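Local coordinates for RegF protein (Neisseria gonorrhoeae, PDB 4HOJ) that binds glutathione and calcium and, as a stringent starvation protein A homologue of the glutathione transferase superfamily, probably has a regulatory role, at residues 95-98 and 99-103; 102-105 and 106-109. All coordinates share one frame; numbering follows the deposited sequence.

Interaction 1. Residues 95-98 and 99-103; sequences VLYR and MEKEL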
ATOM      1  N   VAL A  95      -1.565  -9.880   1.233  1.00 10.78           N
ATOM      2  CA  VAL A  95      -0.273 -10.555   1.091  1.00 11.30           C
ATOM      3  C   VAL A  95       0.786  -9.581   0.524  1.00 10.72           C
ATOM      4  O   VAL A  95       1.896  -9.445   1.091  1.00 10.32           O
ATOM      5  CB  VAL A  95      -0.359 -11.810   0.229  1.00 11.83           C
ATOM      6  CG1 VAL A  95       1.063 -12.315  -0.103  1.00 15.20           C
ATOM      7  CG2 VAL A  95      -1.121 -12.858   0.972  1.00 14.60           C
ATOM      8  N   LEU A  96       0.423  -8.772  -0.455  1.00 10.00           N
ATOM      9  CA  LEU A  96       1.355  -7.769  -1.017  1.00 10.19           C
ATOM     10  C   LEU A  96       1.787  -6.805   0.048  1.00  9.45           C
ATOM     11  O   LEU A  96       2.958  -6.431   0.164  1.00 10.22           O
ATOM     12  CB  LEU A  96       0.733  -7.005  -2.188  1.00 12.92           C
ATOM     13  CG  LEU A  96       0.544  -7.612  -3.557  1.00 15.86           C
ATOM     14  CD1 LEU A  96      -0.271  -6.733  -4.518  1.00 17.51           C
ATOM     15  CD2 LEU A  96       1.942  -7.791  -4.196  1.00 12.84           C
ATOM     16  N   TYR A  97       0.838  -6.290   0.852  1.00  9.76           N
ATOM     17  CA  TYR A  97       1.154  -5.327   1.888  1.00 10.11           C
ATOM     18  C   TYR A  97       2.100  -5.972   2.899  1.00 10.07           C
ATOM     19  O   TYR A  97       3.107  -5.348   3.300  1.00 10.21           O
ATOM     20  CB  TYR A  97      -0.177  -4.870   2.574  1.00 10.77           C
ATOM     21  CG  TYR A  97       0.111  -3.961   3.765  1.00 11.50           C
ATOM     22  CD1 TYR A  97       0.347  -2.598   3.601  1.00 12.77           C
ATOM     23  CD2 TYR A  97       0.147  -4.457   5.027  1.00 11.96           C
ATOM     24  CE1 TYR A  97       0.665  -1.758   4.687  1.00 13.05           C
ATOM     25  CE2 TYR A  97       0.434  -3.621   6.134  1.00 12.95           C
ATOM     26  CZ  TYR A  97       0.737  -2.289   5.945  1.00 13.44           C
ATOM     27  OH  TYR A  97       1.074  -1.468   6.984  1.00 15.32           O
ATOM     28  N   ARG A  98       1.801  -7.191   3.353  1.00 10.15           N
ATOM     29  CA  ARG A  98       2.701  -7.813   4.310  1.00 10.64           C
ATOM     30  C   ARG A  98       4.080  -8.090   3.718  1.00 10.42           C
ATOM     31  O   ARG A  98       5.070  -7.977   4.449  1.00 11.51           O
ATOM     32  CB  ARG A  98       2.080  -9.078   4.863  1.00 11.34           C
ATOM     33  CG  ARG A  98       0.873  -8.697   5.774  1.00 13.92           C
ATOM     34  CD  ARG A  98       0.425  -9.777   6.715  1.00 18.20           C
ATOM     35  NE  ARG A  98       1.535 -10.279   7.500  1.00 18.36           N
ATOM     36  CZ  ARG A  98       1.540 -11.470   8.072  1.00 17.66           C
ATOM     37  NH1 ARG A  98       0.430 -12.228   8.015  1.00 22.35           N
ATOM     38  NH2 ARG A  98       2.628 -11.865   8.730  1.00 23.19           N
ATOM     39  N   MET A  99       4.187  -8.469   2.443  1.00  9.60           N
ATOM     40  CA  MET A  99       5.525  -8.612   1.841  1.00  9.46           C
ATOM     41  C   MET A  99       6.264  -7.293   1.826  1.00 10.17           C
ATOM     42  O   MET A  99       7.467  -7.244   2.081  1.00 10.21           O
ATOM     43  CB  MET A  99       5.445  -9.173   0.435  1.00 10.94           C
ATOM     44  CG  MET A  99       4.901 -10.594   0.375  1.00 12.03           C
ATOM     45  SD  MET A  99       5.320 -11.386  -1.176  1.00 13.51           S
ATOM     46  CE  MET A  99       4.288 -10.437  -2.293  1.00 13.31           C
ATOM     47  N   GLU A 100       5.593  -6.167   1.576  1.00  9.46           N
ATOM     48  CA  GLU A 100       6.263  -4.887   1.564  1.00 10.35           C
ATOM     49  C   GLU A 100       6.781  -4.563   2.904  1.00 10.48           C
ATOM     50  O   GLU A 100       7.893  -4.033   3.060  1.00 13.55           O
ATOM     51  CB  GLU A 100       5.400  -3.698   1.043  1.00 13.88           C
ATOM     52  CG  GLU A 100       5.213  -3.471  -0.484  1.00 15.75           C
ATOM     53  CD  GLU A 100       6.403  -3.806  -1.491  1.00 13.00           C
ATOM     54  OE1 GLU A 100       6.959  -2.955  -2.242  1.00 19.40           O
ATOM     55  OE2 GLU A 100       6.670  -4.938  -1.515  1.00 14.13           O
ATOM     56  N   LYS A 101       5.993  -4.854   3.947  1.00 10.46           N
ATOM     57  CA  LYS A 101       6.359  -4.440   5.305  1.00 11.72           C
ATOM     58  C   LYS A 101       7.346  -5.397   6.007  1.00 11.51           C
ATOM     59  O   LYS A 101       8.056  -4.979   6.908  1.00 13.78           O
ATOM     60  CB  LYS A 101       5.071  -4.341   6.144  1.00 12.18           C
ATOM     61  CG  LYS A 101       5.267  -4.046   7.619  1.00 18.38           C
ATOM     62  CD  LYS A 101       3.957  -3.602   8.259  1.00 20.74           C
ATOM     63  CE  LYS A 101       4.152  -3.411   9.742  1.00 21.12           C
ATOM     64  NZ  LYS A 101       2.987  -2.800  10.434  1.00 25.83           N
ATOM     65  N   GLU A 102       7.357  -6.662   5.579  1.00 11.07           N
ATOM     66  CA  GLU A 102       8.108  -7.709   6.310  1.00 11.66           C
ATOM     67  C   GLU A 102       9.232  -8.338   5.503  1.00 11.37           C
ATOM     68  O   GLU A 102      10.084  -9.042   6.085  1.00 12.95           O
ATOM     69  CB  GLU A 102       7.145  -8.817   6.756  1.00 12.09           C
ATOM     70  CG  GLU A 102       6.015  -8.302   7.620  1.00 14.26           C
ATOM     71  CD  GLU A 102       4.930  -9.327   7.849  1.00 23.09           C
ATOM     72  OE1 GLU A 102       5.151 -10.518   7.585  1.00 29.67           O
ATOM     73  OE2 GLU A 102       3.825  -8.906   8.259  1.00 23.04           O
ATOM     74  N   LEU A 103       9.253  -8.151   4.194  1.00 10.63           N
ATOM     75  CA  LEU A 103      10.344  -8.689   3.340  1.00 10.62           C
ATOM     76  C   LEU A 103      11.051  -7.583   2.599  1.00 10.48           C
ATOM     77  O   LEU A 103      12.280  -7.474   2.649  1.00 11.07           O
ATOM     78  CB  LEU A 103       9.797  -9.703   2.341  1.00 10.96           C
ATOM     79  CG  LEU A 103       9.306 -11.034   2.902  1.00 12.07           C
ATOM     80  CD1 LEU A 103       8.676 -11.826   1.763  1.00 12.48           C
ATOM     81  CD2 LEU A 103      10.463 -11.844   3.549  1.00 17.60           C
TER
HETATM   82  O   HOH W   1       4.746  -6.613  -2.157  1.00 12.71           O
HETATM   83  O   HOH W   2       0.558  -2.524   9.346  1.00 14.27           O

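Interaction 2. Residues 102-105 and 106-109; sequences ELFN and HVQV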
ATOM      1  N   GLU A 102       7.357  -6.662   5.579  1.00 11.07           N
ATOM      2  CA  GLU A 102       8.108  -7.709   6.310  1.00 11.66           C
ATOM      3  C   GLU A 102       9.232  -8.338   5.503  1.00 11.37           C
ATOM      4  O   GLU A 102      10.084  -9.042   6.085  1.00 12.95           O
ATOM      5  CB  GLU A 102       7.145  -8.817   6.756  1.00 12.09           C
ATOM      6  CG  GLU A 102       6.015  -8.302   7.620  1.00 14.26           C
ATOM      7  CD  GLU A 102       4.930  -9.327   7.849  1.00 23.09           C
ATOM      8  OE1 GLU A 102       5.151 -10.518   7.585  1.00 29.67           O
ATOM      9  OE2 GLU A 102       3.825  -8.906   8.259  1.00 23.04           O
ATOM     10  N   LEU A 103       9.253  -8.151   4.194  1.00 10.63           N
ATOM     11  CA  LEU A 103      10.344  -8.689   3.340  1.00 10.62           C
ATOM     12  C   LEU A 103      11.051  -7.583   2.599  1.00 10.48           C
ATOM     13  O   LEU A 103      12.280  -7.474   2.649  1.00 11.07           O
ATOM     14  CB  LEU A 103       9.797  -9.703   2.341  1.00 10.96           C
ATOM     15  CG  LEU A 103       9.306 -11.034   2.902  1.00 12.07           C
ATOM     16  CD1 LEU A 103       8.676 -11.826   1.763  1.00 12.48           C
ATOM     17  CD2 LEU A 103      10.463 -11.844   3.549  1.00 17.60           C
ATOM     18  N   PHE A 104      10.297  -6.736   1.916  1.00 10.14           N
ATOM     19  CA  PHE A 104      10.919  -5.754   1.021  1.00 10.37           C
ATOM     20  C   PHE A 104      11.495  -4.568   1.760  1.00 10.92           C
ATOM     21  O   PHE A 104      12.315  -3.835   1.203  1.00 11.46           O
ATOM     22  CB  PHE A 104      10.013  -5.412  -0.184  1.00 10.24           C
ATOM     23  CG  PHE A 104       9.990  -6.529  -1.186  1.00 10.17           C
ATOM     24  CD1 PHE A 104       9.106  -7.604  -1.037  1.00  9.82           C
ATOM     25  CD2 PHE A 104      10.914  -6.580  -2.232  1.00 10.75           C
ATOM     26  CE1 PHE A 104       9.121  -8.654  -1.892  1.00 10.07           C
ATOM     27  CE2 PHE A 104      10.927  -7.628  -3.157  1.00 11.03           C
ATOM     28  CZ  PHE A 104      10.018  -8.687  -2.969  1.00 10.69           C
ATOM     29  N   ASN A 105      11.085  -4.376   3.008  1.00 11.08           N
ATOM     30  CA  ASN A 105      11.791  -3.385   3.849  1.00 11.94           C
ATOM     31  C   ASN A 105      13.245  -3.826   4.030  1.00 12.31           C
ATOM     32  O   ASN A 105      14.170  -3.027   3.942  1.00 14.45           O
ATOM     33  CB  ASN A 105      11.077  -3.255   5.186  1.00 12.35           C
ATOM     34  CG  ASN A 105      10.980  -4.574   5.928  1.00 12.24           C
ATOM     35  OD1 ASN A 105      10.705  -5.633   5.350  1.00 11.60           O
ATOM     36  ND2 ASN A 105      11.226  -4.520   7.275  1.00 14.93           N
ATOM     37  N   HIS A 106      13.457  -5.120   4.225  1.00 12.06           N
ATOM     38  CA  HIS A 106      14.830  -5.651   4.348  1.00 12.61           C
ATOM     39  C   HIS A 106      15.575  -5.590   3.029  1.00 12.58           C
ATOM     40  O   HIS A 106      16.789  -5.305   3.022  1.00 13.38           O
ATOM     41  CB  HIS A 106      14.802  -7.096   4.878  1.00 13.02           C
ATOM     42  CG  HIS A 106      14.119  -7.208   6.210  1.00 13.22           C
ATOM     43  ND1 HIS A 106      14.642  -6.656   7.363  1.00 17.43           N
ATOM     44  CD2 HIS A 106      12.951  -7.811   6.557  1.00 15.15           C
ATOM     45  CE1 HIS A 106      13.794  -6.876   8.358  1.00 17.41           C
ATOM     46  NE2 HIS A 106      12.770  -7.582   7.904  1.00 17.47           N
ATOM     47  N   VAL A 107      14.863  -5.835   1.921  1.00 12.00           N
ATOM     48  CA  VAL A 107      15.472  -5.690   0.585  1.00 12.32           C
ATOM     49  C   VAL A 107      15.993  -4.263   0.416  1.00 13.04           C
ATOM     50  O   VAL A 107      17.095  -4.072  -0.080  1.00 13.84           O
ATOM     51  CB  VAL A 107      14.431  -6.035  -0.491  1.00 11.85           C
ATOM     52  CG1 VAL A 107      14.947  -5.600  -1.917  1.00 12.61           C
ATOM     53  CG2 VAL A 107      14.119  -7.520  -0.409  1.00 11.56           C
ATOM     54  N   GLN A 108      15.227  -3.256   0.850  1.00 13.02           N
ATOM     55  CA  GLN A 108      15.751  -1.891   0.711  1.00 14.11           C
ATOM     56  C   GLN A 108      17.039  -1.648   1.469  1.00 14.94           C
ATOM     57  O   GLN A 108      17.885  -0.855   1.022  1.00 16.08           O
ATOM     58  CB  GLN A 108      14.682  -0.857   1.137  1.00 14.51           C
ATOM     59  CG  GLN A 108      13.477  -0.863   0.154  1.00 15.82           C
ATOM     60  CD  GLN A 108      12.372   0.107   0.547  1.00 20.26           C
ATOM     61  OE1 GLN A 108      12.606   1.319   0.621  1.00 27.97           O
ATOM     62  NE2 GLN A 108      11.202  -0.418   0.876  1.00 33.57           N
ATOM     63  N   VAL A 109      17.165  -2.285   2.640  1.00 14.66           N
ATOM     64  CA  VAL A 109      18.414  -2.183   3.410  1.00 15.62           C
ATOM     65  C   VAL A 109      19.597  -2.816   2.652  1.00 15.97           C
ATOM     66  O   VAL A 109      20.662  -2.237   2.558  1.00 17.32           O
ATOM     67  CB  VAL A 109      18.282  -2.828   4.815  1.00 15.59           C
ATOM     68  CG1 VAL A 109      19.628  -2.757   5.561  1.00 18.50           C
ATOM     69  CG2 VAL A 109      17.198  -2.141   5.661  1.00 17.10           C
TER
HETATM   70  O   HOH W   3      10.442  -9.012   8.899  0.59 23.25           O

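Interaction 1. Residues 95-98 and 99-103
Leu96 O takes two donors: the backbone N of Glu100 one helical turn on, and water 1, which also donates to Glu100 OE2 at 2.6 Å. The carboxylate is brought to this water by a chain that bends at chi2 (-35°). Its stronger partner lies elsewhere, in a salt bridge from OE2 to Arg17, while Glu100 also lines the glutathione pocket, so Arg17 and water 1 probably act as second-shell groups that help set this ligand-touching carboxylate.

On another side of the helix, Arg98 and Glu102 form an i to i+4 salt bridge. Arg98 NH2 donates to the syn lone pair of Glu102 OE1 over 3.1 Å, and a bend at chi3 (53°) swings the guanidinium back to the acid. Arg98 NE is modelled as donating nearly straight to Glu102 OE2, though that oxygen's place is less sure. The two planes stand 51° apart, so the two-pronged pairing is skewed, not coplanar.

All of this sits on helix 86-102, part of the all-helical C-terminal domain of the glutathione transferase fold, and regular i to i+4 backbone bonds run through it, with Met99 N to Val95 O at 2.8 Å.

Tyr97 and Lys101 run side by side. Lys101 CD lies 3.8 Å from Tyr97 OH, and water 2, in the plane of the ring at its edge, joins that hydroxyl to the ammonium group, accepting from NZ at 2.7 Å. Tyr49 of the second subunit makes a cation-pi contact with Lys101.

Met99 turns to the apolar side: its CE rests 4.0 Å from Leu96 CD2, its CG packs against Val95 CG1, and all three side chains touch Ile152 of helix 151-161.

Interaction 2. Residues 102-105 and 106-109
Leu103, at the N-cap position of helix 104-111, offers its carbonyl O to Val107 N at 3.1 Å and more weakly to His106 N; Phe104 O then receives Gln108 N. Over this first turn the imidazole of His106 lies beside the amide of Asn105, the two planes 55° apart. Asn105 ND2 stands 3.5 Å above one face of the ring, offset toward the rim. What puts it there is chi1 of 58°, which tucks CG between the backbone N and the carbonyl carbon and lays the amide alongside the imidazole.

The edge of the same ring meets Glu102 O, 3.2 Å from CD2. Water 3, also in the ring plane, donates to Glu102 O and lies 2.9 Å from His106 NE2, so the imidazole is tied back to the end of the preceding helix. In the helical C-terminal domain of this glutathione transferase fold, His106 packs on Ala123, Ala126 and Ile127 of helix 117-134.

Phe104 and Val107 point the same way, with ring atom CD2 3.8 Å from Val107 CG2. Both reach Leu159 of helix 151-161, and Arg17 makes a cation-pi contact with the phenyl ring. Val107 and Gln108 also touch Phe14, a residue of the glutathione pocket.

Interaction 1 comes first along the chain, on helix 86-102, and interaction 2 follows on helix 104-111; their centres are 9 Å apart and they share Glu102 and Leu103. At this junction one helix ends and the next begins, and a probable hydrogen bond between Met99 O and Phe104 N, at 2.9 Å, spans the break. Both lie in the C-terminal domain and both come close to bound glutathione, 95-103 through Glu100 and 102-109 through Gln108. Arg17 connects them further, pairing with Glu100 in one and Phe104 in the other. Contacts with the second subunit come from Tyr97, Arg98, Lys101 and Glu102, so the junction lies between ligand pocket and dimer interface.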